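Alcohol dehydrogenase (Aeropyrum pernix, PDB 1H2B) probably catalyses the NAD+-dependent oxidation of alcohols, as a zinc-containing member of the alcohol dehydrogenase family. Local coordinates at residues D99-H104 / S147-K153; L38-V44 / E87-V92. One frame throughout, in Å; residues are numbered along the deposited sequence.

Contact 1 (D99-H104 / S147-K153); sequences DPVILH and SVIKLPK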
loop_
_atom_site.group_PDB
_atom_site.type_symbol
_atom_site.label_atom_id
_atom_site.label_comp_id
_atom_site.label_asym_id
_atom_site.label_seq_id
_atom_site.Cartn_x
_atom_site.Cartn_y
_atom_site.Cartn_z
ATOM N N ASP B 99 -4.613 19.001 34.269
ATOM C CA ASP B 99 -4.654 17.767 33.480
ATOM C C ASP B 99 -3.243 17.511 32.917
ATOM O O ASP B 99 -2.684 18.404 32.285
ATOM C CB ASP B 99 -5.603 17.905 32.300
ATOM C CG ASP B 99 -7.077 17.845 32.680
ATOM O OD1 ASP B 99 -7.348 17.373 33.810
ATOM O OD2 ASP B 99 -7.968 18.224 31.853
ATOM N N PRO B 100 -2.687 16.320 33.085
ATOM C CA PRO B 100 -1.378 16.029 32.481
ATOM C C PRO B 100 -1.513 15.808 30.983
ATOM O O PRO B 100 -2.467 15.168 30.514
ATOM C CB PRO B 100 -0.934 14.733 33.169
ATOM C CG PRO B 100 -2.312 14.044 33.510
ATOM C CD PRO B 100 -3.188 15.206 33.936
ATOM N N VAL B 101 -0.534 16.334 30.249
ATOM C CA VAL B 101 -0.617 16.324 28.786
ATOM C C VAL B 101 0.772 16.165 28.177
ATOM O O VAL B 101 1.826 16.481 28.796
ATOM C CB VAL B 101 -1.233 17.628 28.209
ATOM C CG1 VAL B 101 -2.709 17.791 28.662
ATOM C CG2 VAL B 101 -0.392 18.887 28.576
ATOM N N ILE B 102 0.773 15.649 26.947
ATOM C CA ILE B 102 1.963 15.648 26.113
ATOM C C ILE B 102 1.606 16.436 24.867
ATOM O O ILE B 102 0.478 16.409 24.384
ATOM C CB ILE B 102 2.457 14.199 25.786
ATOM C CG1 ILE B 102 3.746 14.246 24.899
ATOM C CG2 ILE B 102 1.355 13.360 25.046
ATOM C CD1 ILE B 102 4.437 12.853 24.901
ATOM N N LEU B 103 2.573 17.185 24.362
ATOM C CA LEU B 103 2.305 18.087 23.246
ATOM C C LEU B 103 2.905 17.657 21.943
ATOM O O LEU B 103 4.131 17.475 21.829
ATOM C CB LEU B 103 2.786 19.530 23.541
ATOM C CG LEU B 103 2.244 20.102 24.853
ATOM C CD1 LEU B 103 2.779 21.552 25.085
ATOM C CD2 LEU B 103 0.730 20.147 24.811
ATOM N N HIS B 104 2.060 17.538 20.913
ATOM C CA HIS B 104 2.584 17.419 19.559
ATOM C C HIS B 104 3.314 18.716 19.196
ATOM O O HIS B 104 2.854 19.799 19.546
ATOM C CB HIS B 104 1.439 17.219 18.578
ATOM C CG HIS B 104 1.904 16.860 17.207
ATOM N ND1 HIS B 104 2.384 17.801 16.323
ATOM C CD2 HIS B 104 2.064 15.658 16.615
ATOM C CE1 HIS B 104 2.814 17.194 15.222
ATOM N NE2 HIS B 104 2.620 15.886 15.376
ATOM N N SER B 147 -2.891 20.314 19.543
ATOM C CA SER B 147 -1.577 19.692 19.751
ATOM C C SER B 147 -1.565 18.851 21.008
ATOM O O SER B 147 -0.584 18.201 21.325
ATOM C CB SER B 147 -0.490 20.799 19.895
ATOM O OG SER B 147 -0.531 21.689 18.802
ATOM N N VAL B 148 -2.652 18.921 21.793
ATOM C CA VAL B 148 -2.658 18.270 23.089
ATOM C C VAL B 148 -3.143 16.820 23.055
ATOM O O VAL B 148 -4.180 16.518 22.445
ATOM C CB VAL B 148 -3.583 19.056 24.064
ATOM C CG1 VAL B 148 -3.727 18.351 25.423
ATOM C CG2 VAL B 148 -3.005 20.420 24.296
ATOM N N ILE B 149 -2.411 15.958 23.746
ATOM C CA ILE B 149 -2.891 14.604 24.050
ATOM C C ILE B 149 -2.924 14.468 25.557
ATOM O O ILE B 149 -1.910 14.638 26.235
ATOM C CB ILE B 149 -1.996 13.540 23.413
ATOM C CG1 ILE B 149 -2.230 13.563 21.915
ATOM C CG2 ILE B 149 -2.358 12.144 24.014
ATOM C CD1 ILE B 149 -1.304 12.613 21.209
ATOM N N LYS B 150 -4.115 14.163 26.078
ATOM C CA LYS B 150 -4.288 13.951 27.503
ATOM C C LYS B 150 -3.737 12.605 27.949
ATOM O O LYS B 150 -3.947 11.574 27.293
ATOM C CB LYS B 150 -5.788 14.007 27.832
ATOM C CG LYS B 150 -6.309 15.361 27.840
ATOM C CD LYS B 150 -7.815 15.374 28.133
ATOM C CE LYS B 150 -8.104 15.068 29.571
ATOM N NZ LYS B 150 -9.607 15.031 29.736
ATOM N N LEU B 151 -3.000 12.627 29.064
ATOM C CA LEU B 151 -2.454 11.440 29.661
ATOM C C LEU B 151 -3.338 11.039 30.826
ATOM O O LEU B 151 -4.219 11.814 31.262
ATOM C CB LEU B 151 -1.031 11.736 30.122
ATOM C CG LEU B 151 -0.148 12.017 28.901
ATOM C CD1 LEU B 151 1.142 12.559 29.328
ATOM C CD2 LEU B 151 0.057 10.712 28.143
ATOM N N PRO B 152 -3.169 9.816 31.310
ATOM C CA PRO B 152 -4.013 9.373 32.436
ATOM C C PRO B 152 -3.856 10.328 33.610
ATOM O O PRO B 152 -2.744 10.739 33.950
ATOM C CB PRO B 152 -3.448 7.993 32.758
ATOM C CG PRO B 152 -2.927 7.510 31.414
ATOM C CD PRO B 152 -2.249 8.759 30.866
ATOM N N LYS B 153 -5.000 10.685 34.199
ATOM C CA LYS B 153 -5.086 11.711 35.229
ATOM C C LYS B 153 -4.199 11.380 36.428
ATOM O O LYS B 153 -3.608 12.268 37.055
ATOM C CB LYS B 153 -6.546 11.860 35.644
ATOM C CG LYS B 153 -6.811 13.153 36.369
ATOM C CD LYS B 153 -8.282 13.352 36.656
ATOM C CE LYS B 153 -8.476 14.704 37.327
ATOM N NZ LYS B 153 -8.008 14.701 38.752
HETATM O O HOH W 1 -10.410 17.350 31.876
HETATM O O HOH W 2 -5.084 14.401 31.301
#
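Branched apolar side chains meet on both faces of this antiparallel strand pair. On one face Val101 CG1 reaches Val148 CG1 at 3.4 Å, and Leu103 CD2 closes on Val148 CG2 at 3.8 Å, so Val148 touches both. On the other, Ile102 CG2 lies 3.7 Å from Ile149 CB, while Leu151 CD1 comes within 4.1 Å of Ile102 CB; helices 166-181 and 312-323 cover this side through Leu166 and Leu315. Ile102 and Ile149 form a hydrogen-bonded pair, Ile102 N to Ile149 O and Ile149 N to Ile102 O both measuring 3.0 Å, and the non-hydrogen-bonded pairs Val101–Lys150 and Leu103–Val148 flank it. Such pairing builds the GroES-like catalytic domain of zinc alcohol dehydrogenases, where strand 100-103 sits between 148-150 and 81-88. Two more backbone bonds extend the pairing: His104 N to Ser147 O (2.8 Å) and Leu151 N to Pro100 O (3.0 Å). His104 NE2 is hydrogen-bonded to Gly310 O, and its side chain lies about 5 Å from that of the NAD-binding Val309. Water 2 bridges Pro100 O (2.8 Å) and Leu151 O (2.7 Å). At the polar edge the buried Asp99 and the exposed Lys150 bring OD2 and NZ to 4.2 Å, too far for a salt bridge; water 1 joins them, while Glu96 N binds the carboxylate and Gly94 O the ammonium.

Contact 2 (L38-V44 / E87-V92); sequences LEGRFDV and EVAEGV
Leu38 lays its side chain (chi1 t, chi2 p) over the end of strand 81-88, with CD2 3.8 Å from Ala89 N and 3.5 Å from Glu87 OE2, and CG 4.0 Å from Ala89 CB. From Leu38 the chain leaves the partner segment through a type II' turn, Glu39 to Phe42, closed by Phe42 N to Glu39 O (2.8 Å) and Glu39 N to Phe42 O (3.0 Å). Gly40 takes its positive phi (phi/psi 54/-126), and Phe42 (-87/79) centres an inverse gamma turn that brings the chain back. Asp43 (-105/14) then makes the one hydrogen bond between the segments, Ala89 N to Asp43 O at 2.9 Å; Val88 CA adds a CA-H...O contact to the same oxygen at 3.3 Å. The antiparallel register pairs the extended Val44 (-139/133) and Val88 (-138/157), non-hydrogen-bonded, CA atoms 4.5 Å apart, and sets Asp43 opposite Ala89, CA atoms 4.8 Å apart. Val44 (chi1 t) turns CG2 to Val88 CG1 at 4.1 Å and to Val92 CG1 at 4.3 Å. Val92 is brought back by a type II turn, Ala89 to Val92, with Gly91 at 79/-13, and its CG2 lies 3.6 Å from Asp43 CG. Asp43 (chi1 p) has CB 3.6 Å from Ala89 CB, and its OD2 is hydrogen-bonded to His145 ND1. Glu87 OE1 bonds Tyr35 OH. Asp43 and Val44 both face Thr143 of the neighbouring strand 140-143: a classic beta bulge, here where strand 44-52 enters the sheet of the GroES-like domain.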
loop_
_atom_site.group_PDB
_atom_site.type_symbol
_atom_site.label_atom_id
_atom_site.label_comp_id
_atom_site.label_asym_id
_atom_site.label_seq_id
_atom_site.Cartn_x
_atom_site.Cartn_y
_atom_site.Cartn_z
ATOM N N LEU B 38 -2.691 34.027 25.951
ATOM C CA LEU B 38 -3.774 33.158 25.481
ATOM C C LEU B 38 -4.621 33.934 24.449
ATOM O O LEU B 38 -5.331 34.885 24.810
ATOM C CB LEU B 38 -4.610 32.745 26.697
ATOM C CG LEU B 38 -5.605 31.612 26.563
ATOM C CD1 LEU B 38 -4.812 30.304 26.535
ATOM C CD2 LEU B 38 -6.587 31.647 27.781
ATOM N N GLU B 39 -4.499 33.597 23.177
ATOM C CA GLU B 39 -5.163 34.332 22.090
ATOM C C GLU B 39 -5.191 33.524 20.805
ATOM O O GLU B 39 -4.254 32.750 20.508
ATOM C CB GLU B 39 -4.441 35.666 21.793
ATOM C CG GLU B 39 -2.981 35.501 21.353
ATOM C CD GLU B 39 -2.814 35.075 19.875
ATOM O OE1 GLU B 39 -3.814 35.130 19.106
ATOM O OE2 GLU B 39 -1.677 34.709 19.452
ATOM N N GLY B 40 -6.238 33.745 20.008
ATOM C CA GLY B 40 -6.323 33.127 18.698
ATOM C C GLY B 40 -6.165 31.626 18.742
ATOM O O GLY B 40 -6.863 30.926 19.502
ATOM N N ARG B 41 -5.218 31.130 17.941
ATOM C CA ARG B 41 -4.994 29.694 17.838
ATOM C C ARG B 41 -4.242 29.169 19.049
ATOM O O ARG B 41 -4.223 27.952 19.293
ATOM C CB ARG B 41 -4.214 29.337 16.572
ATOM C CG ARG B 41 -2.720 29.701 16.688
ATOM C CD ARG B 41 -1.945 29.705 15.379
ATOM N NE ARG B 41 -2.284 28.575 14.513
ATOM C CZ ARG B 41 -1.542 28.156 13.490
ATOM N NH1 ARG B 41 -0.390 28.753 13.197
ATOM N NH2 ARG B 41 -1.948 27.128 12.761
ATOM N N PHE B 42 -3.637 30.083 19.820
ATOM C CA PHE B 42 -2.989 29.679 21.054
ATOM C C PHE B 42 -3.988 29.662 22.174
ATOM O O PHE B 42 -4.057 30.587 22.996
ATOM C CB PHE B 42 -1.795 30.600 21.341
ATOM C CG PHE B 42 -0.752 30.511 20.281
ATOM C CD1 PHE B 42 -0.649 31.514 19.319
ATOM C CD2 PHE B 42 0.102 29.410 20.229
ATOM C CE1 PHE B 42 0.331 31.395 18.291
ATOM C CE2 PHE B 42 1.054 29.279 19.220
ATOM C CZ PHE B 42 1.162 30.293 18.245
ATOM N N ASP B 43 -4.782 28.597 22.208
ATOM C CA ASP B 43 -5.910 28.562 23.124
ATOM C C ASP B 43 -5.637 27.637 24.333
ATOM O O ASP B 43 -6.539 27.331 25.115
ATOM C CB ASP B 43 -7.178 28.160 22.380
ATOM C CG ASP B 43 -7.045 26.836 21.656
ATOM O OD1 ASP B 43 -6.024 26.127 21.871
ATOM O OD2 ASP B 43 -7.902 26.452 20.837
ATOM N N VAL B 44 -4.373 27.245 24.524
ATOM C CA VAL B 44 -3.981 26.475 25.703
ATOM C C VAL B 44 -2.655 26.975 26.234
ATOM O O VAL B 44 -1.753 27.217 25.462
ATOM C CB VAL B 44 -3.793 24.945 25.398
ATOM C CG1 VAL B 44 -3.217 24.205 26.599
ATOM C CG2 VAL B 44 -5.116 24.328 24.965
ATOM N N GLU B 87 -4.257 26.917 31.793
ATOM C CA GLU B 87 -5.569 27.470 31.448
ATOM C C GLU B 87 -5.873 27.281 29.994
ATOM O O GLU B 87 -4.982 26.957 29.195
ATOM C CB GLU B 87 -5.606 28.967 31.793
ATOM C CG GLU B 87 -4.628 29.808 30.975
ATOM C CD GLU B 87 -4.756 31.276 31.318
ATOM O OE1 GLU B 87 -3.738 31.884 31.638
ATOM O OE2 GLU B 87 -5.883 31.806 31.239
ATOM N N VAL B 88 -7.140 27.481 29.642
ATOM C CA VAL B 88 -7.586 27.340 28.264
ATOM C C VAL B 88 -8.550 28.448 27.894
ATOM O O VAL B 88 -9.246 29.044 28.783
ATOM C CB VAL B 88 -8.256 25.955 27.982
ATOM C CG1 VAL B 88 -7.318 24.766 28.356
ATOM C CG2 VAL B 88 -9.596 25.826 28.725
ATOM N N ALA B 89 -8.640 28.708 26.595
ATOM C CA ALA B 89 -9.474 29.767 26.047
ATOM C C ALA B 89 -10.833 29.228 25.768
ATOM O O ALA B 89 -11.070 28.040 25.952
ATOM C CB ALA B 89 -8.881 30.311 24.757
ATOM N N GLU B 90 -11.735 30.093 25.278
ATOM C CA GLU B 90 -13.098 29.656 24.966
ATOM C C GLU B 90 -13.155 28.508 23.973
ATOM O O GLU B 90 -12.271 28.368 23.098
ATOM C CB GLU B 90 -13.956 30.811 24.426
ATOM C CG GLU B 90 -13.607 31.241 23.016
ATOM C CD GLU B 90 -14.376 32.480 22.597
ATOM O OE1 GLU B 90 -15.605 32.488 22.707
ATOM O OE2 GLU B 90 -13.735 33.437 22.149
ATOM N N GLY B 91 -14.174 27.670 24.131
ATOM C CA GLY B 91 -14.422 26.613 23.166
ATOM C C GLY B 91 -13.550 25.377 23.264
ATOM O O GLY B 91 -13.899 24.355 22.670
ATOM N N VAL B 92 -12.454 25.437 24.031
ATOM C CA VAL B 92 -11.578 24.287 24.195
ATOM C C VAL B 92 -12.277 23.248 25.056
ATOM O O VAL B 92 -12.712 23.547 26.159
ATOM C CB VAL B 92 -10.247 24.714 24.861
ATOM C CG1 VAL B 92 -9.361 23.450 25.209
ATOM C CG2 VAL B 92 -9.489 25.637 23.936
#

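The two contacts illustrate how pairing in one sheet differs between a buried place and one nearer the surface. Contact 1 is mostly buried, a continuous strand pairing with apolar residues on both faces, joined on one by Lys150, and with helices from elsewhere in the chain over the other. Four backbone hydrogen bonds and two waters accompany its apolar centre. Contact 2 lies farther from the centre of the chain and is partly buried; a single hydrogen bond joins its two segments, and turns place the side chains that meet. Strand 81-88 relates them: its end belongs to contact 2, and it pairs directly with strand 100-103 of contact 1. The centres lie about 15 Å apart.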